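Local structure of oligoribonuclease (Colwellia psychrerythraea, 6A4D) at residues N10-D15 against A94-W99; G70-T75 against G159-L164; T139-A144 against I171-V176; P149-S154 against R178-K183. The protein hydrolyses small RNA oligonucleotides, probably as a metal-dependent exonuclease with an RNase H-like fold. The protein carries 1 engineered substitution. All coordinates share one frame; numbering follows the deposited sequence.

Contact 1: residues N10-D15 against A94-W99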
# COMPACT_ATOMS: atom_id res chain seq x y z
N ASN A 10 -19.08 2.54 -2.91
CA ASN A 10 -18.37 3.79 -3.17
C ASN A 10 -16.85 3.75 -2.77
O ASN A 10 -16.44 3.14 -1.82
CB ASN A 10 -19.08 4.94 -2.51
CG ASN A 10 -20.48 5.17 -3.08
OD1 ASN A 10 -20.81 4.76 -4.23
ND2 ASN A 10 -21.31 5.84 -2.30
N LEU A 11 -16.04 4.43 -3.54
CA LEU A 11 -14.64 4.52 -3.29
C LEU A 11 -14.23 5.91 -2.77
O LEU A 11 -14.62 6.92 -3.35
CB LEU A 11 -13.91 4.16 -4.58
CG LEU A 11 -14.17 2.76 -5.05
CD1 LEU A 11 -13.66 2.67 -6.48
CD2 LEU A 11 -13.51 1.75 -4.10
N ILE A 12 -13.37 5.92 -1.75
CA ILE A 12 -12.70 7.17 -1.23
C ILE A 12 -11.29 7.34 -1.78
O ILE A 12 -10.35 6.53 -1.50
CB ILE A 12 -12.60 7.13 0.30
CG1 ILE A 12 -14.00 6.89 0.91
CG2 ILE A 12 -12.02 8.45 0.79
CD1 ILE A 12 -14.05 6.91 2.44
N TRP A 13 -11.13 8.38 -2.61
CA TRP A 13 -9.89 8.74 -3.21
C TRP A 13 -9.26 9.91 -2.46
O TRP A 13 -9.93 10.87 -2.15
CB TRP A 13 -10.08 9.18 -4.64
CG TRP A 13 -10.60 8.09 -5.45
CD1 TRP A 13 -11.87 7.62 -5.49
CD2 TRP A 13 -9.87 7.33 -6.35
NE1 TRP A 13 -11.97 6.60 -6.37
CE2 TRP A 13 -10.75 6.40 -6.94
CE3 TRP A 13 -8.53 7.35 -6.77
CZ2 TRP A 13 -10.35 5.46 -7.85
CZ3 TRP A 13 -8.14 6.41 -7.73
CH2 TRP A 13 -9.04 5.49 -8.24
N LEU A 14 -7.97 9.85 -2.19
CA LEU A 14 -7.33 11.02 -1.64
C LEU A 14 -5.92 11.25 -2.07
O LEU A 14 -5.23 10.37 -2.60
CB LEU A 14 -7.45 11.01 -0.14
CG LEU A 14 -6.95 9.83 0.65
CD1 LEU A 14 -5.48 10.00 0.89
CD2 LEU A 14 -7.65 9.80 2.01
N ASP A 15 -5.47 12.46 -1.83
CA ASP A 15 -4.09 12.77 -2.07
C ASP A 15 -3.66 13.75 -1.01
O ASP A 15 -4.47 14.55 -0.56
CB ASP A 15 -3.89 13.32 -3.47
CG ASP A 15 -2.43 13.70 -3.77
OD1 ASP A 15 -1.55 12.81 -3.64
OD2 ASP A 15 -2.18 14.89 -4.12
N ALA A 94 -16.27 13.74 8.65
CA ALA A 94 -17.71 14.04 8.44
C ALA A 94 -18.09 13.91 6.97
O ALA A 94 -19.13 13.37 6.67
CB ALA A 94 -18.04 15.43 8.92
N PHE A 95 -17.25 14.41 6.08
CA PHE A 95 -17.47 14.27 4.65
C PHE A 95 -17.54 12.83 4.16
O PHE A 95 -18.48 12.48 3.44
CB PHE A 95 -16.39 14.98 3.89
CG PHE A 95 -16.50 14.84 2.41
CD1 PHE A 95 -17.51 15.49 1.71
CD2 PHE A 95 -15.57 14.06 1.70
CE1 PHE A 95 -17.60 15.38 0.33
CE2 PHE A 95 -15.66 13.94 0.31
CZ PHE A 95 -16.66 14.61 -0.38
N VAL A 96 -16.59 11.98 4.55
CA VAL A 96 -16.61 10.63 4.04
C VAL A 96 -17.74 9.85 4.69
O VAL A 96 -18.22 8.90 4.10
CB VAL A 96 -15.27 9.88 4.18
CG1 VAL A 96 -14.25 10.50 3.24
CG2 VAL A 96 -14.77 9.84 5.64
N GLN A 97 -18.12 10.21 5.92
CA GLN A 97 -19.19 9.48 6.61
C GLN A 97 -20.54 9.69 5.93
O GLN A 97 -21.41 8.84 6.03
CB GLN A 97 -19.32 9.90 8.06
CG GLN A 97 -18.43 9.17 8.97
CD GLN A 97 -18.29 9.89 10.25
OE1 GLN A 97 -18.60 11.07 10.32
NE2 GLN A 97 -17.85 9.20 11.27
N GLU A 98 -20.68 10.85 5.33
CA GLU A 98 -21.80 11.19 4.51
C GLU A 98 -21.91 10.31 3.27
O GLU A 98 -23.00 10.00 2.87
CB GLU A 98 -21.72 12.65 4.07
CG GLU A 98 -22.86 13.13 3.17
CD GLU A 98 -23.12 14.64 3.27
OE1 GLU A 98 -22.97 15.37 2.26
OE2 GLU A 98 -23.48 15.12 4.37
N TRP A 99 -20.79 9.94 2.65
CA TRP A 99 -20.82 9.27 1.35
C TRP A 99 -20.63 7.78 1.37
O TRP A 99 -21.09 7.12 0.40
CB TRP A 99 -19.85 9.92 0.40
CG TRP A 99 -20.30 11.23 0.05
CD1 TRP A 99 -20.01 12.41 0.69
CD2 TRP A 99 -21.20 11.55 -0.99
NE1 TRP A 99 -20.64 13.46 0.07
CE2 TRP A 99 -21.40 12.95 -0.96
CE3 TRP A 99 -21.87 10.79 -1.95
CZ2 TRP A 99 -22.23 13.61 -1.86
CZ3 TRP A 99 -22.72 11.45 -2.87
CH2 TRP A 99 -22.89 12.85 -2.80

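Contact 2: residues G70-T75 against G159-L164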
# COMPACT_ATOMS: atom_id res chain seq x y z
N GLY A 70 7.04 25.51 -2.98
CA GLY A 70 7.32 26.91 -3.33
C GLY A 70 6.73 27.16 -4.71
O GLY A 70 5.77 27.91 -4.84
N LYS A 71 7.26 26.44 -5.70
CA LYS A 71 6.78 26.50 -7.09
C LYS A 71 5.26 26.67 -7.15
O LYS A 71 4.80 27.63 -7.73
CB LYS A 71 7.20 25.25 -7.89
CG LYS A 71 8.19 25.49 -9.02
CD LYS A 71 8.53 24.16 -9.71
CE LYS A 71 9.50 24.31 -10.88
NZ LYS A 71 8.87 24.89 -12.11
N SER A 72 4.50 25.81 -6.46
CA SER A 72 3.03 25.80 -6.62
C SER A 72 2.22 26.76 -5.74
O SER A 72 0.99 26.85 -5.89
CB SER A 72 2.48 24.37 -6.44
OG SER A 72 2.03 24.15 -5.12
N GLY A 73 2.88 27.45 -4.81
CA GLY A 73 2.18 28.33 -3.86
C GLY A 73 1.31 27.56 -2.87
O GLY A 73 0.29 28.08 -2.37
N LEU A 74 1.70 26.30 -2.60
CA LEU A 74 1.13 25.54 -1.48
C LEU A 74 1.73 26.15 -0.22
O LEU A 74 0.99 26.55 0.68
CB LEU A 74 1.48 24.04 -1.56
CG LEU A 74 1.11 23.12 -0.39
CD1 LEU A 74 -0.36 23.22 -0.02
CD2 LEU A 74 1.44 21.67 -0.75
N THR A 75 3.07 26.24 -0.22
CA THR A 75 3.80 26.96 0.81
C THR A 75 3.14 28.25 1.25
O THR A 75 3.06 28.52 2.45
CB THR A 75 5.22 27.30 0.39
OG1 THR A 75 5.88 26.10 -0.02
CG2 THR A 75 5.99 27.89 1.58
N GLY A 159 0.55 18.02 -14.83
CA GLY A 159 1.21 18.71 -13.69
C GLY A 159 0.59 18.54 -12.30
O GLY A 159 -0.62 18.31 -12.18
N ALA A 160 1.42 18.66 -11.26
CA ALA A 160 0.93 18.51 -9.87
C ALA A 160 0.03 19.70 -9.49
O ALA A 160 -1.18 19.66 -9.75
CB ALA A 160 2.09 18.32 -8.88
N HIS A 161 0.60 20.77 -8.93
CA HIS A 161 -0.15 21.91 -8.37
C HIS A 161 -1.21 21.48 -7.35
O HIS A 161 -0.93 21.40 -6.16
CB HIS A 161 -0.75 22.84 -9.49
CG HIS A 161 -1.34 24.13 -8.97
ND1 HIS A 161 -0.67 24.96 -8.10
CD2 HIS A 161 -2.52 24.74 -9.23
CE1 HIS A 161 -1.42 26.02 -7.83
NE2 HIS A 161 -2.54 25.91 -8.51
N LEU A 162 -2.40 21.14 -7.82
CA LEU A 162 -3.52 20.91 -6.95
C LEU A 162 -3.41 19.48 -6.45
O LEU A 162 -2.96 18.59 -7.18
CB LEU A 162 -4.85 21.13 -7.70
CG LEU A 162 -5.00 22.43 -8.52
CD1 LEU A 162 -4.51 22.28 -9.97
CD2 LEU A 162 -6.45 22.93 -8.46
N ALA A 163 -3.75 19.27 -5.18
CA ALA A 163 -3.99 17.93 -4.67
C ALA A 163 -5.24 17.36 -5.35
O ALA A 163 -5.25 16.17 -5.65
CB ALA A 163 -4.11 17.89 -3.15
N LEU A 164 -6.26 18.20 -5.62
CA LEU A 164 -7.47 17.73 -6.30
C LEU A 164 -7.18 17.18 -7.68
O LEU A 164 -7.84 16.23 -8.12
CB LEU A 164 -8.54 18.80 -6.46
CG LEU A 164 -9.69 18.94 -5.46
CD1 LEU A 164 -10.72 19.91 -6.03
CD2 LEU A 164 -10.42 17.66 -5.11

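Contact 3: residues T139-A144 against I171-V176. With 9RC (5'-O-[(S)-hydroxy(4-nitrophenoxy)phosphoryl]thymidine), chain C.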
# COMPACT_ATOMS: atom_id res chain seq x y z
N THR A 139 -0.00 -0.08 -8.47
CA THR A 139 0.09 -1.53 -8.62
C THR A 139 -0.26 -1.90 -10.03
O THR A 139 0.41 -2.73 -10.64
CB THR A 139 -0.87 -2.25 -7.65
OG1 THR A 139 -0.29 -2.23 -6.35
CG2 THR A 139 -1.25 -3.70 -8.09
N ILE A 140 -1.29 -1.27 -10.56
CA ILE A 140 -1.80 -1.65 -11.90
C ILE A 140 -0.83 -1.08 -12.90
O ILE A 140 -0.55 -1.73 -13.86
CB ILE A 140 -3.23 -1.12 -12.18
CG1 ILE A 140 -4.17 -1.66 -11.10
CG2 ILE A 140 -3.76 -1.64 -13.55
CD1 ILE A 140 -5.30 -0.72 -10.89
N LYS A 141 -0.30 0.09 -12.60
CA LYS A 141 0.82 0.59 -13.41
C LYS A 141 2.02 -0.33 -13.52
O LYS A 141 2.56 -0.55 -14.62
CB LYS A 141 1.26 1.95 -12.91
CG LYS A 141 2.02 2.73 -13.97
CD LYS A 141 3.03 3.65 -13.33
CE LYS A 141 2.39 4.64 -12.35
NZ LYS A 141 1.53 5.62 -13.05
N GLU A 142 2.42 -0.93 -12.41
CA GLU A 142 3.51 -1.89 -12.46
C GLU A 142 3.13 -3.17 -13.23
O GLU A 142 4.00 -3.70 -13.90
CB GLU A 142 4.02 -2.21 -11.10
CG GLU A 142 4.73 -1.00 -10.40
CD GLU A 142 6.07 -0.65 -11.08
OE1 GLU A 142 6.81 -1.60 -11.39
OE2 GLU A 142 6.35 0.55 -11.34
N LEU A 143 1.89 -3.66 -13.15
CA LEU A 143 1.46 -4.75 -13.98
C LEU A 143 1.45 -4.36 -15.44
O LEU A 143 1.86 -5.15 -16.30
CB LEU A 143 0.15 -5.39 -13.53
CG LEU A 143 0.25 -5.95 -12.09
CD1 LEU A 143 -1.08 -6.29 -11.48
CD2 LEU A 143 1.16 -7.17 -11.95
N ALA A 144 0.99 -3.15 -15.75
CA ALA A 144 0.91 -2.74 -17.16
C ALA A 144 2.32 -2.64 -17.78
O ALA A 144 2.55 -3.14 -18.92
CB ALA A 144 0.20 -1.43 -17.31
N ILE A 171 -7.66 8.77 -10.89
CA ILE A 171 -8.99 8.25 -11.29
C ILE A 171 -8.96 8.04 -12.77
O ILE A 171 -9.33 6.95 -13.28
CB ILE A 171 -10.09 9.25 -10.92
CG1 ILE A 171 -10.19 9.33 -9.37
CG2 ILE A 171 -11.49 8.86 -11.47
CD1 ILE A 171 -11.24 10.28 -8.87
N ALA A 172 -8.45 9.05 -13.46
CA ALA A 172 -8.40 8.97 -14.90
C ALA A 172 -7.48 7.87 -15.33
O ALA A 172 -7.80 7.17 -16.26
CB ALA A 172 -8.00 10.31 -15.52
N GLU A 173 -6.36 7.69 -14.64
CA GLU A 173 -5.44 6.61 -14.99
C GLU A 173 -6.12 5.23 -14.88
O GLU A 173 -5.94 4.39 -15.72
CB GLU A 173 -4.16 6.65 -14.15
CG GLU A 173 -3.12 5.58 -14.52
CD GLU A 173 -1.91 5.57 -13.56
OE1 GLU A 173 -1.81 6.49 -12.71
OE2 GLU A 173 -1.08 4.63 -13.64
N LEU A 174 -6.89 5.03 -13.84
CA LEU A 174 -7.57 3.78 -13.57
C LEU A 174 -8.69 3.52 -14.58
O LEU A 174 -8.92 2.38 -14.95
CB LEU A 174 -8.09 3.73 -12.13
CG LEU A 174 -8.82 2.44 -11.72
CD1 LEU A 174 -7.94 1.20 -11.79
CD2 LEU A 174 -9.43 2.58 -10.34
N LYS A 175 -9.31 4.59 -15.06
CA LYS A 175 -10.35 4.54 -16.10
C LYS A 175 -9.76 4.04 -17.40
O LYS A 175 -10.28 3.18 -18.08
CB LYS A 175 -10.95 5.92 -16.30
CG LYS A 175 -12.08 6.30 -15.42
CD LYS A 175 -12.91 7.41 -16.10
CE LYS A 175 -14.21 7.78 -15.34
NZ LYS A 175 -14.18 9.00 -14.43
N VAL A 176 -8.58 4.54 -17.69
CA VAL A 176 -7.84 4.03 -18.80
C VAL A 176 -7.59 2.55 -18.65
O VAL A 176 -7.86 1.78 -19.62
CB VAL A 176 -6.54 4.87 -19.03
CG1 VAL A 176 -5.53 4.17 -19.92
CG2 VAL A 176 -6.92 6.22 -19.58
OAJ 9RC C . 6.97 7.44 -1.60
CAE 9RC C . 7.80 7.77 -2.44
NAI 9RC C . 9.13 7.41 -2.25
CAL 9RC C . 10.10 7.77 -3.20
OAS 9RC C . 11.27 7.43 -2.99
CAT 9RC C . 9.73 8.47 -4.36
CAU 9RC C . 10.66 8.83 -5.34
CAF 9RC C . 8.40 8.83 -4.51
NAB 9RC C . 7.45 8.46 -3.53
CAA 9RC C . 6.03 8.83 -3.65
OAC 9RC C . 5.39 8.09 -4.66
CAD 9RC C . 5.92 10.26 -4.10
CAH 9RC C . 4.49 10.31 -4.48
OAK 9RC C . 3.77 10.69 -3.34
CAG 9RC C . 4.19 8.87 -4.86
CAR 9RC C . 3.93 8.82 -6.33
OAQ 9RC C . 3.84 7.44 -6.66
PAP 9RC C . 3.61 7.04 -8.17
OAO 9RC C . 3.33 5.46 -8.10
OAN 9RC C . 4.92 7.20 -8.84
OAM 9RC C . 2.46 8.03 -8.52
CAV 9RC C . 1.66 8.43 -9.59
CAW 9RC C . 0.65 9.44 -9.37
CAY 9RC C . -0.24 9.85 -10.43
CBA 9RC C . -0.12 9.28 -11.73
NBB 9RC C . -0.89 9.56 -12.85
OBD 9RC C . -0.25 9.79 -14.33
OBC 9RC C . -2.27 9.51 -12.72
CAZ 9RC C . 0.89 8.32 -11.90
CAX 9RC C . 1.77 7.88 -10.88

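Contact 4: residues P149-S154 against R178-K183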
# COMPACT_ATOMS: atom_id res chain seq x y z
N PRO A 149 2.68 -2.86 -21.88
CA PRO A 149 3.20 -1.55 -21.72
C PRO A 149 2.57 -0.51 -22.60
O PRO A 149 2.48 0.67 -22.21
CB PRO A 149 4.71 -1.71 -21.98
CG PRO A 149 4.87 -3.02 -22.63
CD PRO A 149 3.76 -3.84 -22.10
N GLU A 150 2.05 -0.93 -23.72
CA GLU A 150 1.41 0.02 -24.61
C GLU A 150 0.19 0.76 -24.09
O GLU A 150 -0.10 1.86 -24.56
CB GLU A 150 1.04 -0.64 -25.92
CG GLU A 150 1.20 0.40 -27.03
CD GLU A 150 1.55 -0.20 -28.39
OE1 GLU A 150 1.30 0.53 -29.39
OE2 GLU A 150 2.02 -1.37 -28.43
N VAL A 151 -0.51 0.16 -23.13
CA VAL A 151 -1.58 0.87 -22.46
C VAL A 151 -1.08 2.20 -21.87
O VAL A 151 -1.83 3.13 -21.78
CB VAL A 151 -2.20 -0.01 -21.35
CG1 VAL A 151 -3.08 0.78 -20.42
CG2 VAL A 151 -2.97 -1.17 -21.96
N LEU A 152 0.18 2.28 -21.46
CA LEU A 152 0.67 3.46 -20.76
C LEU A 152 0.68 4.72 -21.63
O LEU A 152 0.72 5.85 -21.09
CB LEU A 152 2.07 3.16 -20.22
CG LEU A 152 2.20 2.04 -19.18
CD1 LEU A 152 3.63 1.91 -18.73
CD2 LEU A 152 1.37 2.35 -17.95
N GLU A 153 0.63 4.54 -22.95
CA GLU A 153 0.55 5.69 -23.87
C GLU A 153 -0.73 6.43 -23.71
O GLU A 153 -0.79 7.63 -23.99
CB GLU A 153 0.57 5.27 -25.34
CG GLU A 153 1.87 4.78 -25.86
CD GLU A 153 1.89 4.76 -27.39
OE1 GLU A 153 1.67 5.81 -28.05
OE2 GLU A 153 2.17 3.67 -27.94
N SER A 154 -1.77 5.70 -23.36
CA SER A 154 -3.07 6.29 -23.14
C SER A 154 -3.24 6.93 -21.81
O SER A 154 -4.16 7.73 -21.65
CB SER A 154 -4.17 5.25 -23.37
OG SER A 154 -4.02 4.80 -24.68
N ARG A 178 -9.15 0.36 -16.80
CA ARG A 178 -10.44 -0.28 -16.90
C ARG A 178 -10.83 -0.63 -18.36
O ARG A 178 -11.28 -1.74 -18.64
CB ARG A 178 -11.51 0.62 -16.29
CG ARG A 178 -12.81 -0.13 -16.17
CD ARG A 178 -13.89 0.73 -15.57
NE ARG A 178 -14.87 -0.19 -15.02
CZ ARG A 178 -16.12 0.13 -14.74
NH1 ARG A 178 -16.92 -0.81 -14.25
NH2 ARG A 178 -16.55 1.38 -14.91
N GLU A 179 -10.65 0.34 -19.24
CA GLU A 179 -10.96 0.19 -20.66
C GLU A 179 -9.96 -0.66 -21.45
O GLU A 179 -10.42 -1.50 -22.22
CB GLU A 179 -11.10 1.57 -21.31
CG GLU A 179 -11.57 1.55 -22.76
CD GLU A 179 -11.39 2.91 -23.44
OE1 GLU A 179 -11.21 3.95 -22.75
OE2 GLU A 179 -11.44 2.94 -24.68
N LEU A 180 -8.65 -0.49 -21.24
CA LEU A 180 -7.65 -1.17 -22.06
C LEU A 180 -6.99 -2.40 -21.48
O LEU A 180 -6.36 -3.15 -22.22
CB LEU A 180 -6.55 -0.18 -22.49
CG LEU A 180 -7.03 1.07 -23.24
CD1 LEU A 180 -5.90 2.05 -23.41
CD2 LEU A 180 -7.61 0.67 -24.61
N PHE A 181 -7.12 -2.64 -20.19
CA PHE A 181 -6.27 -3.66 -19.56
C PHE A 181 -7.01 -4.66 -18.77
O PHE A 181 -6.52 -5.72 -18.56
CB PHE A 181 -5.23 -2.93 -18.70
CG PHE A 181 -4.08 -3.77 -18.18
CD1 PHE A 181 -3.52 -4.84 -18.89
CD2 PHE A 181 -3.46 -3.38 -16.98
CE1 PHE A 181 -2.44 -5.53 -18.37
CE2 PHE A 181 -2.36 -4.04 -16.48
CZ PHE A 181 -1.85 -5.12 -17.17
N PHE A 182 -8.25 -4.37 -18.41
CA PHE A 182 -9.07 -5.31 -17.72
C PHE A 182 -10.09 -5.86 -18.66
O PHE A 182 -10.58 -5.15 -19.52
CB PHE A 182 -9.78 -4.56 -16.58
CG PHE A 182 -8.91 -4.33 -15.39
CD1 PHE A 182 -8.66 -5.36 -14.50
CD2 PHE A 182 -8.29 -3.13 -15.20
CE1 PHE A 182 -7.85 -5.17 -13.38
CE2 PHE A 182 -7.44 -2.93 -14.10
CZ PHE A 182 -7.24 -3.95 -13.20
N LYS A 183 -10.50 -7.10 -18.42
CA LYS A 183 -11.42 -7.79 -19.33
C LYS A 183 -12.84 -7.30 -19.03
O LYS A 183 -13.48 -6.70 -19.90
CB LYS A 183 -11.32 -9.31 -19.17
CG LYS A 183 -11.40 -10.04 -20.46
CD LYS A 183 -11.44 -11.55 -20.27
CE LYS A 183 -10.13 -12.15 -19.83
NZ LYS A 183 -9.02 -11.77 -20.72

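Contact 1: residues N10-D15 against A94-W99
Asn10, just ahead of the central strand 11-18 of an RNase H-like exonuclease sheet, and Ile12 within it meet Trp99 and Val96 on helix 85-99, which packs against one face of that sheet. The contact illustrates how a single polar clasp and a small apolar bite can seat a helix on a strand. Asn10 reaches across with its amide nitrogen: ND2 donates to the backbone O of Trp99 at 3.0 Å. The bond is nearly straight at hydrogen (158°), meets the carbonyl almost head-on, and lies practically in the plane of the Asn10 amide. A second acceptor, Met4 O, also takes a hydrogen bond from ND2, so the two partners together fix the rotation of the amide. If an alanine stood here, both of these carbonyls would probably lose their donor, and the backbone at Trp99 would be less firmly tied to the start of the strand.

Two residues along, Ile12 and Val96 cross at about a right angle. With CG1 beside the backbone N (chi1 -54°) and the chain extended beyond it, Ile12 sends CD1 against the valine, 3.7 Å from Val96 CB. Its CG2 branch lies 3.9 Å from Val96 CG1, a methyl that Ile12 CD1 touches too. Ile33 of the adjoining strand and Phe130 also pack on Ile12, leaving this patch buried. The indole of Trp99 leans on strand 42-50 through Leu43 and Ala44, and its CD1 sits 3.8 Å above one face of the Phe95 ring, displaced toward the rim.

Contact 2: residues G70-T75 against G159-L164
Ser72, in the last turn of helix 63-72, lies against His161 in the loop that leads into helix 163-180. Its CB meets the imidazole first, 3.6 Å from His161 ND1, and is also close to the histidine's backbone, with His161 CA at 4.1 Å. One atom further out, OG turns back to its own segment and accepts a weak hydrogen bond from Leu74 N at 3.3 Å. The backbone carbonyl of the serine completes the contact: Ser72 O lies at the edge of the imidazole, in its plane, 3.2 Å from His161 CE1. The ring arrives there because CG stands anti to the histidine's backbone N (chi1 -171°), which carries it across to the helix end.

Gly73 closes that helix in a Schellman motif, its N bonded to Gly70 O, and serves as N-cap of helix 74-80. His161 probably corresponds to the histidine of the DEDDh exonuclease motif, and the Ser72 side chain is about 9 Å from bound pNP-TMP. Around this surface contact, Leu74 packs on Glu30 of strand 28-36 and Glu17 of strand 11-18, while Ala163 touches both strands from the start of helix 163-180.

Contact 3: residues T139-A144 against I171-V176
Lys141 and Glu173 cross at about a right angle, one from helix 137-147 and the other from helix 163-180, and join in a salt bridge. Glu173 is extended, with CG anti to its backbone N (chi1 -177°), and holds its carboxylate out toward the facing helix. Lys141 instead bends near its end and brings NZ down on the syn side of Glu173 OE2, at 2.9 Å and 33° out of the carboxylate plane. The same oxygen is hydrogen-bonded to Tyr177 OH, while OE1 accepts from Asn110 ND2. Three groups thus grip the carboxylate and hold its rotation. With an alanine in place of Glu173, Lys141 would probably be left without its counter-charge, and Tyr177 OH and Asn110 ND2 each without its carboxylate partner.

Next to the salt bridge, Ile140 and Leu174 also cross at about a right angle. Their CD1 methyls are the atoms that touch, at 3.4 Å, tighter than usual for carbons.

The polar pair borders the ligand. Lys141 CE lies 3.6 Å from CAX of the nitrophenyl ring, and Glu173 OE1 comes to 3.1 Å from the nitro oxygen OBC, a close approach and not a bond. Ser111 and Ser138, with Tyr132 and Arg133 of the second subunit, hydrogen-bond the same molecule. This inter-helix salt bridge is therefore part of the wall of a substrate-analogue pocket completed across the exonuclease dimer.

Contact 4: residues P149-S154 against R178-K183
Val151 and Ser154 pack on Leu180 at the C-terminal end of helix 163-180, the last helix of the RNase H-like domain, close to the dimer interface. In the first shell the side chains of Val151 and Leu180 lie alongside one another, running antiparallel. Val151 CG2 comes within 3.8 Å of Leu180 CB and also touches the backbone O of Leu180, while the other valine methyl, CG1, stays a little further from that CB. The valine's CG1 is anti to its backbone N (chi1 166°), an orientation that turns CG2 toward the helix end, where it also reaches Phe181 CB at 4.3 Å. At the other end of the leucine, CD1 lies against the serine, 3.6 Å from Ser154 CB and equally near Ser154 OG. The join across the two segments is thus made by van der Waals packing, with no hydrogen bond between them.

What positions these groups comes next. A turn closed by Ser154 N bonding to Val151 O, at 3.0 Å, sets valine and serine on the same side of the 149-154 segment. Tyr177, a turn back along the helix, packs on Val151, and Lys148 NZ hydrogen-bonds Leu180 O. Phe181 in turn rests on Ile140 and Ala144 of helix 137-147.

Outermost is the second subunit. The Phe182 ring stacks on Phe182 of that subunit, and Lys183 NZ donates a hydrogen bond to its Phe182 O.

Read from the N terminus, contact 1 closes a long excursion from the central strand to helix 85-99. Contact 2 opens inside that excursion, at 70-75, and closes beyond it at 159-164, so the two cross; they touch where Asp15 meets Ala163. Contact 3 then opens inside contact 2 and contact 4 inside contact 3, each closing after its predecessor, so 2, 3 and 4 all cross one another, whereas contact 1 precedes 3 and 4 in series. Helix 163-180 is shared by contacts 2, 3 and 4. Trp13 packs on Ile171 and Leu174, tying the central strand to that helix, while contacts 3 and 4 abut through Phe181 and segment 139-144.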